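Local coordinates for protein arylsulfatase (Pseudoalteromonas sp. MB47, PDB 7AJ0) that probably hydrolyses sulfate esters on the algal polysaccharide fucoidan, working as a thermostable, exo-acting, calcium-binding sulfatase that assembles as a hexamer, at residues G65-Y70 with R354-A359; S95-P100 with T348-V353; V182-T187 with K270-N275; D331-S336 with V448-I453. One frame throughout, in Å; residues are numbered along the deposited sequence.

Interaction 1 (G65-Y70 with R354-A359); sequences GDPGVY and RIPGIA
Tyr-70 closes a 3-10 segment, 68-70, and drives its ring end-on at strand 354-359, so that the hydroxyl reaches the strand's backbone while the flank of the ring meets its side chains. With CG anti to the carbonyl carbon (chi1 -84°), the ring is sent toward the strand. Over one face of the ring sits Pro-356, its CB 3.9 Å from Tyr-70 CE2, the proline ring and the phenol crossing obliquely. Ile-358 comes in near the ring plane instead, sliding past in the opposite direction, with CG1 4.2 Å from the same CE2 at the edge. Pro-67 adds a looser touch, CD to Pro-356 CG at 4.4 Å, and its carbonyl O receives the amide of Tyr-70 at 3.0 Å from N, which sets the turn from which the tyrosine projects.

The phenol oxygen is the polar tip of the contact. The backbone N of Gly-357 donates to Tyr-70 OH over 2.9 Å in a nearly straight bond (169° at the hydrogen), and the hydroxyl is hydrogen-bonded in turn to the carbonyl O of Leu-93 on the neighbouring strand. A buried amide and a buried carbonyl are thus joined through one hydroxyl. Arg-92 makes a cation-pi contact with the ring and Trp-64 an edge-to-face one, which fix its setting further. By bridging the antiparallel strands 354-360 and 91-97, the tyrosine hydroxyl ties the loop after strand 53-59 to the central mixed sheet of this alkaline phosphatase-like sulfatase fold.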
loop_
_atom_site.group_PDB
_atom_site.type_symbol
_atom_site.label_atom_id
_atom_site.label_comp_id
_atom_site.label_asym_id
_atom_site.label_seq_id
_atom_site.Cartn_x
_atom_site.Cartn_y
_atom_site.Cartn_z
ATOM N N GLY A 65 -6.235 17.068 21.351
ATOM C CA GLY A 65 -7.101 18.081 20.794
ATOM C C GLY A 65 -8.555 18.009 21.198
ATOM O O GLY A 65 -9.377 18.715 20.604
ATOM N N ASP A 66 -8.909 17.188 22.191
ATOM C CA ASP A 66 -10.317 17.086 22.571
ATOM C C ASP A 66 -10.847 18.391 23.152
ATOM O O ASP A 66 -11.927 18.838 22.728
ATOM C CB ASP A 66 -10.514 15.916 23.539
ATOM C CG ASP A 66 -10.796 14.603 22.822
ATOM O OD1 ASP A 66 -11.681 14.587 21.940
ATOM O OD2 ASP A 66 -10.136 13.588 23.134
ATOM N N PRO A 67 -10.172 19.048 24.097
ATOM C CA PRO A 67 -10.695 20.317 24.619
ATOM C C PRO A 67 -10.679 21.406 23.558
ATOM O O PRO A 67 -9.810 21.445 22.683
ATOM C CB PRO A 67 -9.743 20.658 25.774
ATOM C CG PRO A 67 -9.010 19.387 26.076
ATOM C CD PRO A 67 -8.927 18.645 24.775
ATOM N N GLY A 68 -11.658 22.308 23.652
ATOM C CA GLY A 68 -11.766 23.371 22.668
ATOM C C GLY A 68 -10.535 24.254 22.615
ATOM O O GLY A 68 -10.128 24.706 21.542
ATOM N N VAL A 69 -9.922 24.513 23.772
ATOM C CA VAL A 69 -8.748 25.376 23.828
ATOM C C VAL A 69 -7.523 24.735 23.199
ATOM O O VAL A 69 -6.535 25.433 22.946
ATOM C CB VAL A 69 -8.489 25.775 25.296
ATOM C CG1 VAL A 69 -7.941 24.597 26.084
ATOM C CG2 VAL A 69 -7.549 26.961 25.366
ATOM N N TYR A 70 -7.564 23.432 22.928
ATOM C CA TYR A 70 -6.506 22.751 22.196
ATOM C C TYR A 70 -6.825 22.582 20.715
ATOM O O TYR A 70 -6.026 21.981 19.990
ATOM C CB TYR A 70 -6.237 21.369 22.803
ATOM C CG TYR A 70 -5.301 21.365 23.989
ATOM C CD1 TYR A 70 -3.929 21.250 23.812
ATOM C CD2 TYR A 70 -5.790 21.456 25.283
ATOM C CE1 TYR A 70 -3.071 21.236 24.890
ATOM C CE2 TYR A 70 -4.939 21.444 26.369
ATOM C CZ TYR A 70 -3.581 21.333 26.167
ATOM O OH TYR A 70 -2.731 21.320 27.246
ATOM N N ARG A 354 1.493 12.340 23.363
ATOM C CA ARG A 354 1.360 13.789 23.509
ATOM C C ARG A 354 -0.077 14.108 23.910
ATOM O O ARG A 354 -1.002 13.965 23.103
ATOM C CB ARG A 354 1.749 14.506 22.221
ATOM C CG ARG A 354 2.071 15.977 22.432
ATOM C CD ARG A 354 2.525 16.640 21.147
ATOM N NE ARG A 354 2.766 18.070 21.325
ATOM C CZ ARG A 354 3.222 18.873 20.371
ATOM N NH1 ARG A 354 3.491 18.388 19.166
ATOM N NH2 ARG A 354 3.411 20.160 20.620
ATOM N N ILE A 355 -0.259 14.561 25.147
ATOM C CA ILE A 355 -1.576 14.586 25.780
ATOM C C ILE A 355 -1.852 15.990 26.299
ATOM O O ILE A 355 -0.927 16.796 26.489
ATOM C CB ILE A 355 -1.668 13.562 26.936
ATOM C CG1 ILE A 355 -0.441 13.704 27.840
ATOM C CG2 ILE A 355 -1.764 12.153 26.392
ATOM C CD1 ILE A 355 -0.758 13.731 29.307
ATOM N N PRO A 356 -3.120 16.305 26.566
ATOM C CA PRO A 356 -3.446 17.615 27.140
ATOM C C PRO A 356 -2.868 17.758 28.537
ATOM O O PRO A 356 -2.772 16.792 29.297
ATOM C CB PRO A 356 -4.982 17.629 27.176
ATOM C CG PRO A 356 -5.422 16.467 26.341
ATOM C CD PRO A 356 -4.315 15.460 26.396
ATOM N N GLY A 357 -2.494 18.990 28.872
ATOM C CA GLY A 357 -1.957 19.284 30.186
ATOM C C GLY A 357 -2.166 20.725 30.594
ATOM O O GLY A 357 -1.632 21.639 29.958
ATOM N N ILE A 358 -2.940 20.946 31.652
ATOM C CA ILE A 358 -3.291 22.286 32.101
ATOM C C ILE A 358 -2.935 22.409 33.574
ATOM O O ILE A 358 -3.277 21.532 34.375
ATOM C CB ILE A 358 -4.787 22.592 31.888
ATOM C CG1 ILE A 358 -5.151 22.469 30.410
ATOM C CG2 ILE A 358 -5.124 23.985 32.410
ATOM C CD1 ILE A 358 -6.636 22.303 30.167
ATOM N N ALA A 359 -2.254 23.495 33.926
ATOM C CA ALA A 359 -1.921 23.812 35.308
ATOM C C ALA A 359 -2.624 25.111 35.676
ATOM O O ALA A 359 -2.426 26.135 35.014
ATOM C CB ALA A 359 -0.409 23.936 35.498
#

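Interaction 2 (S95-P100 with T348-V353)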
loop_
_atom_site.group_PDB
_atom_site.type_symbol
_atom_site.label_atom_id
_atom_site.label_comp_id
_atom_site.label_asym_id
_atom_site.label_seq_id
_atom_site.Cartn_x
_atom_site.Cartn_y
_atom_site.Cartn_z
ATOM N N SER A 95 3.308 20.494 25.156
ATOM C CA SER A 95 4.245 19.378 25.014
ATOM C C SER A 95 4.289 18.558 26.299
ATOM O O SER A 95 5.347 18.288 26.873
ATOM C CB SER A 95 5.636 19.874 24.630
ATOM O OG SER A 95 5.693 20.181 23.247
ATOM N N MET A 96 3.113 18.157 26.766
ATOM C CA MET A 96 2.971 17.265 27.909
ATOM C C MET A 96 2.880 15.833 27.403
ATOM O O MET A 96 2.215 15.562 26.398
ATOM C CB MET A 96 1.727 17.638 28.713
ATOM C CG MET A 96 1.398 16.717 29.870
ATOM S SD MET A 96 2.574 16.784 31.221
ATOM C CE MET A 96 1.545 16.145 32.535
ATOM N N TYR A 97 3.549 14.915 28.100
ATOM C CA TYR A 97 3.722 13.559 27.602
ATOM C C TYR A 97 3.311 12.525 28.635
ATOM O O TYR A 97 3.514 12.708 29.838
ATOM C CB TYR A 97 5.184 13.312 27.180
ATOM C CG TYR A 97 5.490 13.885 25.823
ATOM C CD1 TYR A 97 5.181 13.180 24.669
ATOM C CD2 TYR A 97 6.062 15.140 25.690
ATOM C CE1 TYR A 97 5.440 13.704 23.422
ATOM C CE2 TYR A 97 6.329 15.671 24.447
ATOM C CZ TYR A 97 6.015 14.948 23.315
ATOM O OH TYR A 97 6.275 15.473 22.073
ATOM N N SER A 98 2.731 11.429 28.134
ATOM C CA SER A 98 2.312 10.307 28.960
ATOM C C SER A 98 2.946 9.028 28.434
ATOM O O SER A 98 3.790 9.077 27.532
ATOM C CB SER A 98 0.791 10.184 28.956
ATOM O OG SER A 98 0.323 9.823 27.666
ATOM N N GLN A 99 2.547 7.888 28.967
ATOM C CA GLN A 99 2.886 6.592 28.386
ATOM C C GLN A 99 1.828 6.202 27.366
ATOM O O GLN A 99 0.760 6.811 27.287
ATOM C CB GLN A 99 3.010 5.549 29.487
ATOM C CG GLN A 99 3.968 5.952 30.595
ATOM C CD GLN A 99 5.371 6.212 30.085
ATOM O OE1 GLN A 99 6.017 5.323 29.527
ATOM N NE2 GLN A 99 5.847 7.438 30.264
ATOM N N PRO A 100 2.093 5.184 26.544
ATOM C CA PRO A 100 1.147 4.856 25.466
ATOM C C PRO A 100 -0.111 4.117 25.905
ATOM O O PRO A 100 -1.045 4.019 25.099
ATOM C CB PRO A 100 1.985 3.975 24.517
ATOM C CG PRO A 100 3.406 4.206 24.911
ATOM C CD PRO A 100 3.369 4.467 26.385
ATOM N N THR A 348 3.828 4.783 20.202
ATOM C CA THR A 348 4.657 5.918 20.578
ATOM C C THR A 348 4.734 6.968 19.475
ATOM O O THR A 348 5.676 7.765 19.450
ATOM C CB THR A 348 6.059 5.451 20.971
ATOM O OG1 THR A 348 6.546 4.516 20.003
ATOM C CG2 THR A 348 6.026 4.805 22.350
ATOM N N TRP A 349 3.775 6.970 18.552
ATOM C CA TRP A 349 3.527 8.173 17.775
ATOM C C TRP A 349 3.054 9.275 18.720
ATOM O O TRP A 349 2.614 9.018 19.845
ATOM C CB TRP A 349 2.483 7.929 16.690
ATOM C CG TRP A 349 2.920 6.991 15.607
ATOM C CD1 TRP A 349 2.368 5.782 15.303
ATOM C CD2 TRP A 349 3.999 7.183 14.685
ATOM N NE1 TRP A 349 3.033 5.209 14.245
ATOM C CE2 TRP A 349 4.040 6.049 13.849
ATOM C CE3 TRP A 349 4.934 8.201 14.485
ATOM C CZ2 TRP A 349 4.980 5.905 12.832
ATOM C CZ3 TRP A 349 5.864 8.058 13.476
ATOM C CH2 TRP A 349 5.881 6.919 12.661
ATOM N N GLU A 350 3.147 10.520 18.259
ATOM C CA GLU A 350 2.732 11.631 19.111
ATOM C C GLU A 350 1.272 11.500 19.525
ATOM O O GLU A 350 0.904 11.908 20.633
ATOM C CB GLU A 350 2.979 12.954 18.395
ATOM C CG GLU A 350 4.454 13.268 18.216
ATOM C CD GLU A 350 5.154 13.498 19.537
ATOM O OE1 GLU A 350 4.745 14.429 20.264
ATOM O OE2 GLU A 350 6.100 12.744 19.858
ATOM N N GLY A 351 0.434 10.914 18.666
ATOM C CA GLY A 351 -0.965 10.743 19.011
ATOM C C GLY A 351 -1.181 9.928 20.269
ATOM O O GLY A 351 -2.192 10.095 20.956
ATOM N N GLY A 352 -0.245 9.045 20.595
ATOM C CA GLY A 352 -0.411 8.174 21.738
ATOM C C GLY A 352 0.096 8.740 23.048
ATOM O O GLY A 352 -0.414 8.381 24.115
ATOM N N VAL A 353 1.086 9.634 22.985
ATOM C CA VAL A 353 1.798 10.059 24.183
ATOM C C VAL A 353 1.707 11.560 24.419
ATOM O O VAL A 353 1.830 12.020 25.560
ATOM C CB VAL A 353 3.278 9.619 24.108
ATOM C CG1 VAL A 353 3.386 8.104 24.187
ATOM C CG2 VAL A 353 3.922 10.138 22.828
#
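Two hydrogen bonds grip the phenol oxygen of Tyr-97: it donates to Glu-350 OE1 at 2.6 Å from OH, and it is also bonded to NH1 of Arg-433. OE1 accepts this hydrogen bond on its syn lone pair, at the edge of the tyrosine ring, with the carboxylate turned 71° from the ring plane. The glutamate gets there by bending at chi2 (-66°), and its other oxygen, OE2, forms a salt bridge with Lys-438. With a lysine and an arginine so close, the carboxylate is probably ionised.

A second grip lies on the carbonyl O of Val-353, at the end of helix 350-353. Ser-98 N donates to Val-353 O over 2.8 Å, in the carbonyl plane and on a lone pair (152° at the hydrogen), while Tyr-97 CA adds a CA-H...O contact at 3.2 Å to the same oxygen. The valine's branches part to two neighbours: CG2 lies near the plane of the Tyr-97 ring, 3.8 Å from CD1, and CG1 runs beside Pro-100, 4.0 Å from its CG. Thr-348 CG2 packs on that same Pro-100 CG at 3.7 Å.

Trp-349 takes the N-cap position of the short helix, which runs straight into strand 354-360. The contact therefore fixes the end of strand 91-97 against that helix, just ahead of calcium ligand Cys-102, in the active-site region of a sulfatase fold.

Interaction 3 (V182-T187 with K270-N275); sequences VQSDYT and KIHNDN
Helix 183-187 packs against the loop that follows strand 262-267, beside the calcium site of an alkaline phosphatase-like sulfatase fold; the side chain of His-272 comes within about 5 Å of the metal. Val-182, just ahead of the helix, sits over one face of the imidazole: CG2, anti to the backbone N, stands 3.5 Å from the centroid of the His-272 ring and only 14° off its normal, a CH-pi contact over the centre of the face. The ring's rotation is fixed from within its own loop, where His-272 ND1 donates to Asn-273 O at 2.9 Å, in the ring plane and on a carbonyl lone pair. That places the hydrogen on ND1, so NE2 would be the lone-pair nitrogen if the ring is neutral.

Gln-183 follows with CG anti to its backbone N and a bend at chi2. Its NE2 donates to Asp-274 O over 3.0 Å (150° at the hydrogen), and OE1 is bonded to OG of Ser-269, so both ends of the amide are held. Ser-184 sets OG 3.4 Å from His-272 CE1, but the hydroxyl's hydrogen bond goes to Glu-486 of the third subunit. One turn on, Thr-187 offers OG1 to the carboxylate of Asp-274, whose loop carries cis peptide bonds before both Ile-271 and Asp-274. That carboxylate has further partners: OD1 takes Asn-273 ND2 at 3.0 Å and also Gln-194, and OD2 is bonded to the hydroxyl of Tyr-195. Thr-187 OG1 donates to Asp-274 OD2 at 2.8 Å, approaching 43° out of the carboxylate plane.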
loop_
_atom_site.group_PDB
_atom_site.type_symbol
_atom_site.label_atom_id
_atom_site.label_comp_id
_atom_site.label_asym_id
_atom_site.label_seq_id
_atom_site.Cartn_x
_atom_site.Cartn_y
_atom_site.Cartn_z
ATOM N N VAL A 182 -11.110 -1.256 34.925
ATOM C CA VAL A 182 -11.334 -0.277 33.856
ATOM C C VAL A 182 -12.765 -0.407 33.365
ATOM O O VAL A 182 -13.404 -1.437 33.547
ATOM C CB VAL A 182 -10.300 -0.485 32.715
ATOM C CG1 VAL A 182 -10.427 -1.896 32.127
ATOM C CG2 VAL A 182 -10.450 0.568 31.631
ATOM N N GLN A 183 -13.273 0.658 32.733
ATOM C CA GLN A 183 -14.667 0.681 32.290
ATOM C C GLN A 183 -14.999 -0.523 31.410
ATOM O O GLN A 183 -16.026 -1.185 31.603
ATOM C CB GLN A 183 -14.949 1.988 31.549
ATOM C CG GLN A 183 -16.322 2.092 30.888
ATOM C CD GLN A 183 -17.355 2.788 31.760
ATOM O OE1 GLN A 183 -17.059 3.228 32.873
ATOM N NE2 GLN A 183 -18.578 2.893 31.251
ATOM N N SER A 184 -14.151 -0.804 30.418
ATOM C CA SER A 184 -14.445 -1.886 29.483
ATOM C C SER A 184 -14.596 -3.225 30.194
ATOM O O SER A 184 -15.308 -4.110 29.707
ATOM C CB SER A 184 -13.347 -1.969 28.422
ATOM O OG SER A 184 -12.065 -2.019 29.024
ATOM N N ASP A 185 -13.935 -3.395 31.342
ATOM C CA ASP A 185 -14.082 -4.636 32.096
ATOM C C ASP A 185 -15.518 -4.819 32.569
ATOM O O ASP A 185 -16.026 -5.946 32.618
ATOM C CB ASP A 185 -13.115 -4.638 33.280
ATOM C CG ASP A 185 -13.059 -5.978 33.988
ATOM O OD1 ASP A 185 -13.659 -6.949 33.479
ATOM O OD2 ASP A 185 -12.416 -6.058 35.056
ATOM N N TYR A 186 -16.193 -3.719 32.913
ATOM C CA TYR A 186 -17.586 -3.805 33.330
ATOM C C TYR A 186 -18.529 -3.946 32.138
ATOM O O TYR A 186 -19.456 -4.763 32.169
ATOM C CB TYR A 186 -17.978 -2.564 34.139
ATOM C CG TYR A 186 -17.293 -2.430 35.479
ATOM C CD1 TYR A 186 -16.024 -1.878 35.579
ATOM C CD2 TYR A 186 -17.926 -2.833 36.646
ATOM C CE1 TYR A 186 -15.398 -1.746 36.800
ATOM C CE2 TYR A 186 -17.307 -2.706 37.873
ATOM C CZ TYR A 186 -16.042 -2.161 37.944
ATOM O OH TYR A 186 -15.414 -2.028 39.162
ATOM N N THR A 187 -18.312 -3.158 31.082
ATOM C CA THR A 187 -19.307 -3.049 30.021
ATOM C C THR A 187 -19.362 -4.283 29.131
ATOM O O THR A 187 -20.395 -4.522 28.495
ATOM C CB THR A 187 -19.032 -1.808 29.168
ATOM O OG1 THR A 187 -17.703 -1.867 28.638
ATOM C CG2 THR A 187 -19.186 -0.543 30.005
ATOM N N LYS A 270 -14.503 8.084 32.322
ATOM C CA LYS A 270 -14.558 8.581 30.953
ATOM C C LYS A 270 -13.180 9.075 30.523
ATOM O O LYS A 270 -12.374 9.505 31.351
ATOM C CB LYS A 270 -15.591 9.698 30.845
ATOM C CG LYS A 270 -17.022 9.210 30.967
ATOM C CD LYS A 270 -17.956 10.315 31.434
ATOM C CE LYS A 270 -19.393 9.813 31.521
ATOM N NZ LYS A 270 -19.534 8.636 32.428
ATOM N N ILE A 271 -12.899 9.017 29.212
ATOM C CA ILE A 271 -13.829 8.598 28.178
ATOM C C ILE A 271 -13.476 7.214 27.629
ATOM O O ILE A 271 -13.527 6.977 26.421
ATOM C CB ILE A 271 -13.855 9.623 27.012
ATOM C CG1 ILE A 271 -12.447 9.815 26.435
ATOM C CG2 ILE A 271 -14.409 10.956 27.485
ATOM C CD1 ILE A 271 -12.421 10.626 25.162
ATOM N N HIS A 272 -13.103 6.304 28.522
ATOM C CA HIS A 272 -12.833 4.932 28.120
ATOM C C HIS A 272 -14.111 4.269 27.618
ATOM O O HIS A 272 -15.211 4.539 28.107
ATOM C CB HIS A 272 -12.262 4.137 29.295
ATOM C CG HIS A 272 -11.392 2.990 28.886
ATOM N ND1 HIS A 272 -11.886 1.854 28.282
ATOM C CD2 HIS A 272 -10.056 2.801 29.007
ATOM C CE1 HIS A 272 -10.892 1.017 28.044
ATOM N NE2 HIS A 272 -9.771 1.569 28.472
ATOM N N ASN A 273 -13.962 3.397 26.626
ATOM C CA ASN A 273 -15.104 2.628 26.142
ATOM C C ASN A 273 -15.476 1.556 27.161
ATOM O O ASN A 273 -14.630 1.082 27.923
ATOM C CB ASN A 273 -14.779 1.982 24.795
ATOM C CG ASN A 273 -13.983 0.698 24.940
ATOM O OD1 ASN A 273 -12.812 0.718 25.321
ATOM N ND2 ASN A 273 -14.613 -0.427 24.627
ATOM N N ASP A 274 -16.755 1.176 27.190
ATOM C CA ASP A 274 -17.822 1.764 26.387
ATOM C C ASP A 274 -18.450 2.916 27.164
ATOM O O ASP A 274 -18.851 2.746 28.316
ATOM C CB ASP A 274 -18.868 0.702 26.048
ATOM C CG ASP A 274 -18.259 -0.511 25.369
ATOM O OD1 ASP A 274 -17.635 -0.339 24.299
ATOM O OD2 ASP A 274 -18.381 -1.629 25.916
ATOM N N ASN A 275 -18.532 4.086 26.535
ATOM C CA ASN A 275 -18.989 5.285 27.223
ATOM C C ASN A 275 -20.498 5.261 27.417
ATOM O O ASN A 275 -21.255 5.068 26.461
ATOM C CB ASN A 275 -18.585 6.537 26.445
ATOM C CG ASN A 275 -17.162 6.950 26.719
ATOM O OD1 ASN A 275 -16.855 7.481 27.786
ATOM N ND2 ASN A 275 -16.279 6.711 25.757
#

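Interaction 4 (D331-S336 with V448-I453); sequences DTWPDS and VPRRNI
The guanidinium of Arg-450 lies flat on the indole of Trp-333, centres 3.7 Å apart and planes only 7° from parallel, a stacked cation-pi pair. NE stands 3.4 Å from Trp-333 CG, CZ and NH2 follow over the fused bond toward the six-membered ring, and CD touches CB of the tryptophan. On the opposite indole face rests CB of Pro-334, which a cis peptide folds back under its neighbour. At the other end of the contact, Ile-453 N donates to Asp-331 OD1 at 3.1 Å, straight (164°) and on the syn lone pair; its reach to OD2 is weak, and OD2 instead takes the amide of Asp-454. Arg-451 lays its guanidinium over the carbonyl of Asp-331, CZ 3.3 Å from O, yet NH1 stays 4.0 Å from OD2, too far for a salt bridge.

A type II turn, Val-448 to Arg-451, positions these groups, with Arg-450 at its third residue (phi 80°) sending an extended chain to the indole. Farther out, Arg-450 NH2 forms a salt bridge with Asp-473 of the second subunit, which also accepts Trp-333 NE1 at the carbonyl of Met-472. Arg-451 NH1 makes a salt bridge with Asp-454, and NH2 a hydrogen bond with Gln-483 of the third subunit. The buried Asp-331 carboxylate, held by backbone amides with an arginine close by, is thus probably ionised, and the stacked cation turns its NH2 to partners across the hexamer interface.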
loop_
_atom_site.group_PDB
_atom_site.type_symbol
_atom_site.label_atom_id
_atom_site.label_comp_id
_atom_site.label_asym_id
_atom_site.label_seq_id
_atom_site.Cartn_x
_atom_site.Cartn_y
_atom_site.Cartn_z
ATOM N N ASP A 331 -9.141 2.517 18.282
ATOM C CA ASP A 331 -9.573 1.166 17.947
ATOM C C ASP A 331 -11.053 0.950 18.229
ATOM O O ASP A 331 -11.682 0.096 17.593
ATOM C CB ASP A 331 -8.750 0.136 18.722
ATOM C CG ASP A 331 -7.302 0.102 18.287
ATOM O OD1 ASP A 331 -6.555 1.042 18.637
ATOM O OD2 ASP A 331 -6.912 -0.866 17.595
ATOM N N THR A 332 -11.623 1.692 19.178
ATOM C CA THR A 332 -13.027 1.551 19.534
ATOM C C THR A 332 -13.902 2.607 18.865
ATOM O O THR A 332 -15.006 2.882 19.344
ATOM C CB THR A 332 -13.202 1.607 21.055
ATOM O OG1 THR A 332 -12.647 2.821 21.573
ATOM C CG2 THR A 332 -12.517 0.423 21.708
ATOM N N TRP A 333 -13.431 3.195 17.772
ATOM C CA TRP A 333 -14.214 4.182 17.044
ATOM C C TRP A 333 -15.598 3.613 16.728
ATOM O O TRP A 333 -15.713 2.431 16.375
ATOM C CB TRP A 333 -13.481 4.576 15.755
ATOM C CG TRP A 333 -14.106 5.729 15.055
ATOM C CD1 TRP A 333 -13.783 7.049 15.195
ATOM C CD2 TRP A 333 -15.188 5.677 14.119
ATOM N NE1 TRP A 333 -14.598 7.821 14.401
ATOM C CE2 TRP A 333 -15.468 7.002 13.730
ATOM C CE3 TRP A 333 -15.945 4.639 13.571
ATOM C CZ2 TRP A 333 -16.469 7.314 12.816
ATOM C CZ3 TRP A 333 -16.940 4.951 12.665
ATOM C CH2 TRP A 333 -17.193 6.277 12.296
ATOM N N PRO A 334 -16.672 4.416 16.824
ATOM C CA PRO A 334 -16.723 5.858 17.087
ATOM C C PRO A 334 -16.763 6.248 18.560
ATOM O O PRO A 334 -17.051 7.401 18.872
ATOM C CB PRO A 334 -18.031 6.278 16.400
ATOM C CG PRO A 334 -18.915 5.088 16.590
ATOM C CD PRO A 334 -18.015 3.865 16.557
ATOM N N ASP A 335 -16.485 5.304 19.452
ATOM C CA ASP A 335 -16.371 5.607 20.878
ATOM C C ASP A 335 -14.929 6.004 21.204
ATOM O O ASP A 335 -14.223 5.351 21.973
ATOM C CB ASP A 335 -16.832 4.416 21.708
ATOM C CG ASP A 335 -17.239 4.809 23.117
ATOM O OD1 ASP A 335 -17.095 5.999 23.469
ATOM O OD2 ASP A 335 -17.707 3.929 23.870
ATOM N N SER A 336 -14.501 7.107 20.586
ATOM C CA SER A 336 -13.103 7.505 20.580
ATOM C C SER A 336 -12.973 9.015 20.688
ATOM O O SER A 336 -13.766 9.758 20.104
ATOM C CB SER A 336 -12.402 7.041 19.291
ATOM O OG SER A 336 -12.589 5.657 19.072
ATOM N N VAL A 448 -4.489 -1.663 9.558
ATOM C CA VAL A 448 -5.886 -1.312 9.332
ATOM C C VAL A 448 -6.099 0.096 9.868
ATOM O O VAL A 448 -5.649 0.399 10.975
ATOM C CB VAL A 448 -6.856 -2.294 10.016
ATOM C CG1 VAL A 448 -8.296 -1.952 9.662
ATOM C CG2 VAL A 448 -6.539 -3.733 9.630
ATOM N N PRO A 449 -6.772 0.984 9.133
ATOM C CA PRO A 449 -6.993 2.341 9.652
ATOM C C PRO A 449 -7.696 2.322 11.002
ATOM O O PRO A 449 -8.662 1.584 11.210
ATOM C CB PRO A 449 -7.864 3.000 8.573
ATOM C CG PRO A 449 -7.575 2.230 7.328
ATOM C CD PRO A 449 -7.321 0.813 7.773
ATOM N N ARG A 450 -7.197 3.144 11.920
ATOM C CA ARG A 450 -7.669 3.338 13.284
ATOM C C ARG A 450 -7.171 2.250 14.234
ATOM O O ARG A 450 -7.338 2.394 15.445
ATOM C CB ARG A 450 -9.205 3.395 13.397
ATOM C CG ARG A 450 -9.874 4.532 12.651
ATOM C CD ARG A 450 -11.358 4.602 13.016
ATOM N NE ARG A 450 -12.054 5.672 12.311
ATOM C CZ ARG A 450 -12.964 5.485 11.356
ATOM N NH1 ARG A 450 -13.316 4.261 10.979
ATOM N NH2 ARG A 450 -13.533 6.536 10.784
ATOM N N ARG A 451 -6.570 1.173 13.741
ATOM C CA ARG A 451 -6.320 -0.013 14.560
ATOM C C ARG A 451 -4.880 -0.034 15.069
ATOM O O ARG A 451 -4.122 -0.987 14.870
ATOM C CB ARG A 451 -6.650 -1.272 13.764
ATOM C CG ARG A 451 -8.144 -1.498 13.590
ATOM C CD ARG A 451 -8.793 -1.766 14.937
ATOM N NE ARG A 451 -10.219 -2.053 14.838
ATOM C CZ ARG A 451 -10.945 -2.551 15.831
ATOM N NH1 ARG A 451 -10.373 -2.824 16.998
ATOM N NH2 ARG A 451 -12.239 -2.783 15.657
ATOM N N ASN A 452 -4.525 1.044 15.771
ATOM C CA ASN A 452 -3.180 1.169 16.319
ATOM C C ASN A 452 -2.880 0.047 17.306
ATOM O O ASN A 452 -1.801 -0.557 17.270
ATOM C CB ASN A 452 -3.024 2.532 16.996
ATOM C CG ASN A 452 -3.497 3.674 16.120
ATOM O OD1 ASN A 452 -4.472 4.358 16.443
ATOM N ND2 ASN A 452 -2.811 3.884 15.003
ATOM N N ILE A 453 -3.826 -0.249 18.196
ATOM C CA ILE A 453 -3.586 -1.247 19.231
ATOM C C ILE A 453 -3.672 -2.656 18.655
ATOM O O ILE A 453 -2.813 -3.505 18.919
ATOM C CB ILE A 453 -4.584 -1.063 20.391
ATOM C CG1 ILE A 453 -4.402 0.305 21.050
ATOM C CG2 ILE A 453 -4.419 -2.176 21.424
ATOM C CD1 ILE A 453 -5.561 0.724 21.936
#

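Overall arrangement
Interactions 1 and 2 share one sheet: their strands 354-360 and 91-97 are antiparallel neighbours, helix 350-353 runs directly into strand 354-360, and the contact centres are about 12 Å apart. Along the chain interaction 1 encloses interaction 2, and interaction 3 is nested inside both, while the segments of interaction 4 alternate with those of 1 and 2. Interactions 3 and 4, centres about 15 Å apart, meet through Asn-275 ND2 and Asp-335 OD1, and both touch the fourth subunit. The centres of 1 and 2 lie about 16 to 21 Å from those of 3 and 4, yet 1 touches 3 through Asp-66 and Ile-271; 3 and 4 join the calcium region to subunit interfaces.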